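Local coordinates for protein myosin-I heavy chain (Dictyostelium discoideum, PDB 5EJY) that works as an actin-based motor with ATPase activity in the early steps of phagocytosis and in adhesion, this chain being a MyTH4-FERM unit of its tail, at residues K44-V49 and R102-C107; V60-K65 and K89-K94. All coordinates share one frame; numbering follows the deposited sequence.

Contact 1 (K44-V49 and R102-C107)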
loop_
_atom_site.group_PDB
_atom_site.type_symbol
_atom_site.label_atom_id
_atom_site.label_comp_id
_atom_site.label_asym_id
_atom_site.label_seq_id
_atom_site.Cartn_x
_atom_site.Cartn_y
_atom_site.Cartn_z
ATOM N N LYS A 44 -13.613 23.161 -29.993
ATOM C CA LYS A 44 -13.959 22.529 -31.263
ATOM C C LYS A 44 -12.882 21.559 -31.736
ATOM O O LYS A 44 -13.070 20.832 -32.711
ATOM C CB LYS A 44 -14.265 23.592 -32.325
ATOM C CG LYS A 44 -15.518 24.402 -32.005
ATOM C CD LYS A 44 -15.683 25.607 -32.911
ATOM C CE LYS A 44 -16.961 26.368 -32.570
ATOM N N SER A 45 -11.758 21.552 -31.028
ATOM C CA SER A 45 -10.698 20.588 -31.268
ATOM C C SER A 45 -9.859 20.497 -29.997
ATOM O O SER A 45 -10.169 21.157 -29.008
ATOM C CB SER A 45 -9.842 21.020 -32.460
ATOM O OG SER A 45 -8.911 20.013 -32.819
ATOM N N SER A 46 -8.809 19.680 -30.014
ATOM C CA SER A 46 -7.912 19.595 -28.866
ATOM C C SER A 46 -7.161 20.920 -28.720
ATOM O O SER A 46 -6.979 21.632 -29.707
ATOM C CB SER A 46 -6.920 18.440 -29.050
ATOM O OG SER A 46 -6.155 18.586 -30.235
ATOM N N LEU A 47 -6.724 21.251 -27.505
ATOM C CA LEU A 47 -5.875 22.432 -27.302
ATOM C C LEU A 47 -4.490 22.277 -27.903
ATOM O O LEU A 47 -3.942 23.226 -28.463
ATOM C CB LEU A 47 -5.732 22.793 -25.810
ATOM C CG LEU A 47 -6.938 23.326 -25.037
ATOM C CD1 LEU A 47 -6.503 23.836 -23.645
ATOM C CD2 LEU A 47 -7.669 24.446 -25.800
ATOM N N LEU A 48 -3.907 21.086 -27.768
ATOM C CA LEU A 48 -2.590 20.834 -28.318
ATOM C C LEU A 48 -2.719 19.983 -29.579
ATOM O O LEU A 48 -3.806 19.528 -29.926
ATOM C CB LEU A 48 -1.686 20.157 -27.281
ATOM C CG LEU A 48 -1.535 20.931 -25.969
ATOM C CD1 LEU A 48 -0.686 20.159 -24.963
ATOM C CD2 LEU A 48 -0.918 22.327 -26.239
ATOM N N VAL A 49 -1.616 19.786 -30.277
ATOM C CA VAL A 49 -1.670 19.044 -31.531
ATOM C C VAL A 49 -1.356 17.575 -31.289
ATOM O O VAL A 49 -0.281 17.237 -30.802
ATOM C CB VAL A 49 -0.682 19.612 -32.562
ATOM C CG1 VAL A 49 -0.691 18.765 -33.835
ATOM C CG2 VAL A 49 -1.012 21.094 -32.866
ATOM N N ARG A 102 -1.307 14.129 -21.201
ATOM C CA ARG A 102 -1.160 14.783 -19.904
ATOM C C ARG A 102 -1.070 16.292 -20.053
ATOM O O ARG A 102 -1.739 17.044 -19.313
ATOM C CB ARG A 102 0.068 14.241 -19.163
ATOM C CG ARG A 102 -0.108 12.776 -18.755
ATOM C CD ARG A 102 1.114 12.223 -18.082
ATOM N NE ARG A 102 0.892 10.844 -17.649
ATOM C CZ ARG A 102 1.784 10.121 -16.991
ATOM N NH1 ARG A 102 2.949 10.655 -16.667
ATOM N NH2 ARG A 102 1.500 8.872 -16.631
ATOM N N ASP A 103 -0.252 16.746 -20.999
ATOM C CA ASP A 103 -0.082 18.204 -21.151
ATOM C C ASP A 103 -1.368 18.847 -21.642
ATOM O O ASP A 103 -1.739 19.938 -21.201
ATOM C CB ASP A 103 1.112 18.550 -22.040
ATOM C CG ASP A 103 2.441 18.236 -21.369
ATOM O OD1 ASP A 103 2.463 17.998 -20.134
ATOM O OD2 ASP A 103 3.468 18.233 -22.069
ATOM N N GLU A 104 -2.067 18.151 -22.535
ATOM C CA GLU A 104 -3.402 18.561 -22.957
ATOM C C GLU A 104 -4.308 18.863 -21.765
ATOM O O GLU A 104 -4.894 19.949 -21.675
ATOM C CB GLU A 104 -4.042 17.475 -23.830
ATOM C CG GLU A 104 -5.488 17.762 -24.211
ATOM C CD GLU A 104 -5.609 18.747 -25.361
ATOM O OE1 GLU A 104 -4.715 18.758 -26.235
ATOM O OE2 GLU A 104 -6.600 19.513 -25.380
ATOM N N ILE A 105 -4.428 17.893 -20.857
ATOM C CA ILE A 105 -5.238 18.051 -19.659
ATOM C C ILE A 105 -4.804 19.258 -18.839
ATOM O O ILE A 105 -5.640 20.078 -18.440
ATOM C CB ILE A 105 -5.222 16.766 -18.781
ATOM C CG1 ILE A 105 -5.869 15.596 -19.538
ATOM C CG2 ILE A 105 -5.914 17.010 -17.432
ATOM C CD1 ILE A 105 -5.383 14.217 -19.064
ATOM N N TYR A 106 -3.509 19.394 -18.583
ATOM C CA TYR A 106 -3.069 20.521 -17.768
ATOM C C TYR A 106 -3.365 21.865 -18.443
ATOM O O TYR A 106 -3.733 22.817 -17.777
ATOM C CB TYR A 106 -1.582 20.418 -17.443
ATOM C CG TYR A 106 -1.272 19.584 -16.218
ATOM C CD1 TYR A 106 -1.370 20.127 -14.945
ATOM C CD2 TYR A 106 -0.892 18.246 -16.336
ATOM C CE1 TYR A 106 -1.082 19.372 -13.814
ATOM C CE2 TYR A 106 -0.595 17.481 -15.204
ATOM C CZ TYR A 106 -0.690 18.054 -13.952
ATOM O OH TYR A 106 -0.398 17.319 -12.823
ATOM N N CYS A 107 -3.211 21.931 -19.761
ATOM C CA CYS A 107 -3.469 23.173 -20.492
ATOM C C CYS A 107 -4.934 23.546 -20.418
ATOM O O CYS A 107 -5.269 24.725 -20.336
ATOM C CB CYS A 107 -3.039 23.064 -21.959
ATOM S SG CYS A 107 -1.284 23.127 -22.214
#
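Glu104 turns its carboxylate onto the backbone of Leu47 and Leu48, and both oxygens are used. Glu104 OE2 takes the N-H of Leu47, 2.7 Å from Leu47 N, through its syn lone pair. Glu104 OE1 takes the next N-H along the chain, with Leu48 N 2.9 Å away; this bond is the straighter of the two, 161° at the hydrogen, though the donor stands 24° out of the carboxylate plane on the syn side. The side chain leaves its helix with CG anti to the backbone N (chi1 175°) and then bends at chi2, which brings the carboxylate up to the two amides. Each oxygen has a further partner just outside, His50 NE2 at OE1 and Gln108 NE2 at OE2, so the buried group is gripped by four bonds, and these donors would tend to stabilise its negative charge. Replacing Glu104 by an alanine would probably leave both loop amides without their acceptors and open a gap beside Ala59 of helix 53-70. The leucines lie around this polar centre. Leu47 crosses the glutamate at about a right angle, its CD1 resting 3.9 Å from Cys107 CB, while Leu48 runs past the glutamate in the opposite sense. Leu48 CD1 presses on the helix backbone, 3.6 Å from Asp103 C, and both its methyls reach Cys107 SG at 4.1 Å. On the loop itself, Ser46 OG donates to Leu48 O at 2.5 Å, bracing the same piece of loop; Asp103, at the margin, sends OD2 to Thr139. Tyr19 of helix 16-23 packs against both Leu48 and Cys107. Through two successive amides, the buried carboxylate fixes the irregular loop ahead of helix 53-70 to helix 102-112, inside the helical MyTH4 domain.

Contact 2 (V60-K65 and K89-K94)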
loop_
_atom_site.group_PDB
_atom_site.type_symbol
_atom_site.label_atom_id
_atom_site.label_comp_id
_atom_site.label_asym_id
_atom_site.label_seq_id
_atom_site.Cartn_x
_atom_site.Cartn_y
_atom_site.Cartn_z
ATOM N N VAL A 60 -11.064 16.459 -26.739
ATOM C CA VAL A 60 -12.328 17.180 -26.807
ATOM C C VAL A 60 -13.328 16.650 -25.783
ATOM O O VAL A 60 -14.026 17.432 -25.144
ATOM C CB VAL A 60 -12.938 17.140 -28.231
ATOM C CG1 VAL A 60 -14.359 17.674 -28.218
ATOM C CG2 VAL A 60 -12.054 17.921 -29.221
ATOM N N GLU A 61 -13.389 15.329 -25.611
ATOM C CA GLU A 61 -14.273 14.733 -24.607
ATOM C C GLU A 61 -13.845 15.121 -23.187
ATOM O O GLU A 61 -14.679 15.362 -22.314
ATOM C CB GLU A 61 -14.275 13.201 -24.726
ATOM C CG GLU A 61 -14.850 12.680 -26.025
ATOM C CD GLU A 61 -14.717 11.169 -26.157
ATOM O OE1 GLU A 61 -13.968 10.551 -25.363
ATOM O OE2 GLU A 61 -15.365 10.598 -27.057
ATOM N N ILE A 62 -12.539 15.146 -22.958
ATOM C CA ILE A 62 -12.011 15.538 -21.657
ATOM C C ILE A 62 -12.498 16.948 -21.302
ATOM O O ILE A 62 -12.913 17.219 -20.175
ATOM C CB ILE A 62 -10.465 15.460 -21.643
ATOM C CG1 ILE A 62 -10.029 13.993 -21.522
ATOM C CG2 ILE A 62 -9.887 16.345 -20.513
ATOM C CD1 ILE A 62 -8.548 13.718 -21.781
ATOM N N PHE A 63 -12.467 17.844 -22.278
ATOM C CA PHE A 63 -12.909 19.206 -22.016
ATOM C C PHE A 63 -14.373 19.237 -21.611
ATOM O O PHE A 63 -14.751 19.939 -20.679
ATOM C CB PHE A 63 -12.653 20.133 -23.204
ATOM C CG PHE A 63 -12.815 21.592 -22.856
ATOM C CD1 PHE A 63 -11.791 22.285 -22.236
ATOM C CD2 PHE A 63 -14.006 22.252 -23.107
ATOM C CE1 PHE A 63 -11.943 23.637 -21.902
ATOM C CE2 PHE A 63 -14.165 23.594 -22.781
ATOM C CZ PHE A 63 -13.139 24.281 -22.175
ATOM N N SER A 64 -15.200 18.462 -22.294
ATOM C CA SER A 64 -16.595 18.322 -21.879
ATOM C C SER A 64 -16.720 17.814 -20.440
ATOM O O SER A 64 -17.594 18.269 -19.696
ATOM C CB SER A 64 -17.368 17.413 -22.837
ATOM O OG SER A 64 -17.268 17.904 -24.163
ATOM N N LYS A 65 -15.854 16.880 -20.042
ATOM C CA LYS A 65 -15.869 16.390 -18.661
ATOM C C LYS A 65 -15.455 17.476 -17.662
ATOM O O LYS A 65 -16.019 17.572 -16.568
ATOM C CB LYS A 65 -14.971 15.157 -18.483
ATOM C CG LYS A 65 -15.276 13.990 -19.403
ATOM C CD LYS A 65 -16.687 13.457 -19.234
ATOM C CE LYS A 65 -16.869 12.185 -20.065
ATOM N NZ LYS A 65 -18.298 11.807 -20.232
ATOM N N LYS A 89 -12.790 10.786 -12.848
ATOM C CA LYS A 89 -12.222 9.472 -13.124
ATOM C C LYS A 89 -11.895 9.312 -14.605
ATOM O O LYS A 89 -10.864 8.751 -14.977
ATOM C CB LYS A 89 -13.205 8.377 -12.694
ATOM C CG LYS A 89 -13.409 8.263 -11.191
ATOM C CD LYS A 89 -12.153 7.772 -10.498
ATOM C CE LYS A 89 -12.397 7.480 -9.021
ATOM N NZ LYS A 89 -13.059 6.172 -8.768
ATOM N N PHE A 90 -12.783 9.802 -15.458
ATOM C CA PHE A 90 -12.548 9.709 -16.889
ATOM C C PHE A 90 -11.254 10.439 -17.273
ATOM O O PHE A 90 -10.363 9.880 -17.929
ATOM C CB PHE A 90 -13.740 10.285 -17.655
ATOM C CG PHE A 90 -13.579 10.229 -19.145
ATOM C CD1 PHE A 90 -14.018 9.131 -19.862
ATOM C CD2 PHE A 90 -12.984 11.275 -19.828
ATOM C CE1 PHE A 90 -13.869 9.075 -21.238
ATOM C CE2 PHE A 90 -12.824 11.224 -21.206
ATOM C CZ PHE A 90 -13.273 10.130 -21.911
ATOM N N ILE A 91 -11.169 11.697 -16.861
ATOM C CA ILE A 91 -9.998 12.526 -17.118
ATOM C C ILE A 91 -8.694 11.891 -16.634
ATOM O O ILE A 91 -7.728 11.799 -17.389
ATOM C CB ILE A 91 -10.154 13.910 -16.451
ATOM C CG1 ILE A 91 -11.356 14.642 -17.053
ATOM C CG2 ILE A 91 -8.885 14.742 -16.635
ATOM C CD1 ILE A 91 -11.691 15.923 -16.369
ATOM N N LEU A 92 -8.672 11.472 -15.370
ATOM C CA LEU A 92 -7.458 10.952 -14.756
ATOM C C LEU A 92 -7.065 9.590 -15.320
ATOM O O LEU A 92 -5.882 9.271 -15.408
ATOM C CB LEU A 92 -7.624 10.854 -13.239
ATOM C CG LEU A 92 -7.907 12.161 -12.514
ATOM C CD1 LEU A 92 -7.987 11.891 -11.001
ATOM C CD2 LEU A 92 -6.837 13.185 -12.853
ATOM N N THR A 93 -8.052 8.784 -15.692
ATOM C CA THR A 93 -7.756 7.471 -16.272
ATOM C C THR A 93 -7.074 7.653 -17.619
ATOM O O THR A 93 -6.072 6.994 -17.921
ATOM C CB THR A 93 -9.030 6.608 -16.434
ATOM O OG1 THR A 93 -9.689 6.492 -15.163
ATOM C CG2 THR A 93 -8.676 5.207 -16.920
ATOM N N LYS A 94 -7.585 8.578 -18.427
ATOM C CA LYS A 94 -6.966 8.802 -19.732
ATOM C C LYS A 94 -5.543 9.353 -19.564
ATOM O O LYS A 94 -4.601 8.877 -20.194
ATOM C CB LYS A 94 -7.822 9.735 -20.593
ATOM C CG LYS A 94 -9.155 9.131 -21.045
ATOM C CD LYS A 94 -8.971 8.092 -22.151
ATOM C CE LYS A 94 -10.305 7.432 -22.508
ATOM N NZ LYS A 94 -10.140 6.424 -23.590
#
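Two helices of the MyTH4 bundle, 53-70 and 81-97, pack here in a roughly antiparallel pair; the axes of the short segments 60-65 and 89-94 are 9.5 Å apart at closest approach, with 144° between their directions. Phe90, its CG anti to the backbone N (chi1 180°), reaches from helix 81-97 toward helix 53-70. Lys65 lies over one face of the ring: Lys65 CG comes to 3.6 Å from Phe90 CD2, and the bend at chi2 then carries CE above the ring, a CH-pi contact with CE 4.0 Å from the Phe90 centroid. The ammonium continues beyond, too far for more than a weak cation-pi attraction, and NZ is hydrogen-bonded to a polyethylene glycol probably left from crystallisation. On the opposite face sits CG of Lys94, offset toward the rim, so the ring lies between two lysine chains. The edge is met by other groups. Ile62 CG1 comes to 3.9 Å from Phe90 CE2, and Glu61 OE1 lies 3.5 Å from Phe90 CZ near the ring plane, while OE2 of that glutamate forms a salt bridge with Lys57. Deeper in, Ile62 CG2 meets Ile91 CG1 at 4.1 Å where the two backbones come nearest, and Lys65 CB rests on the same CG1 at 3.9 Å. No hydrogen bond joins the segments, so the pairing depends on side-chain packing. Helix 102-112 lies against this inner side, with Gln108 touching Ile62 and Ile105 touching Ile91, whereas Lys89 extends from another side of helix 81-97 to helix 189-196 and pairs with Glu272 of helix 264-277.

In the fold
Both contacts lie inside the MyTH4 region and touch, their centres about 11 Å apart. Contact 1 is buried and joins a loop to helix 102-112; contact 2 joins two helices and is only partly buried, its isoleucines inside and its charged chains toward the outside. Chemistry follows place: in contact 1 amides of an irregular segment are met by a buried carboxylate, whereas in contact 2 the helices satisfy their own amides and meet through aliphatic and aromatic groups. Val60 packs against Ser45, and Ile105, facing away from the loop, packs CG1 on Ile62 CD1 at 4.0 Å. Along the chain, contact 2 is nested within the span closed by contact 1.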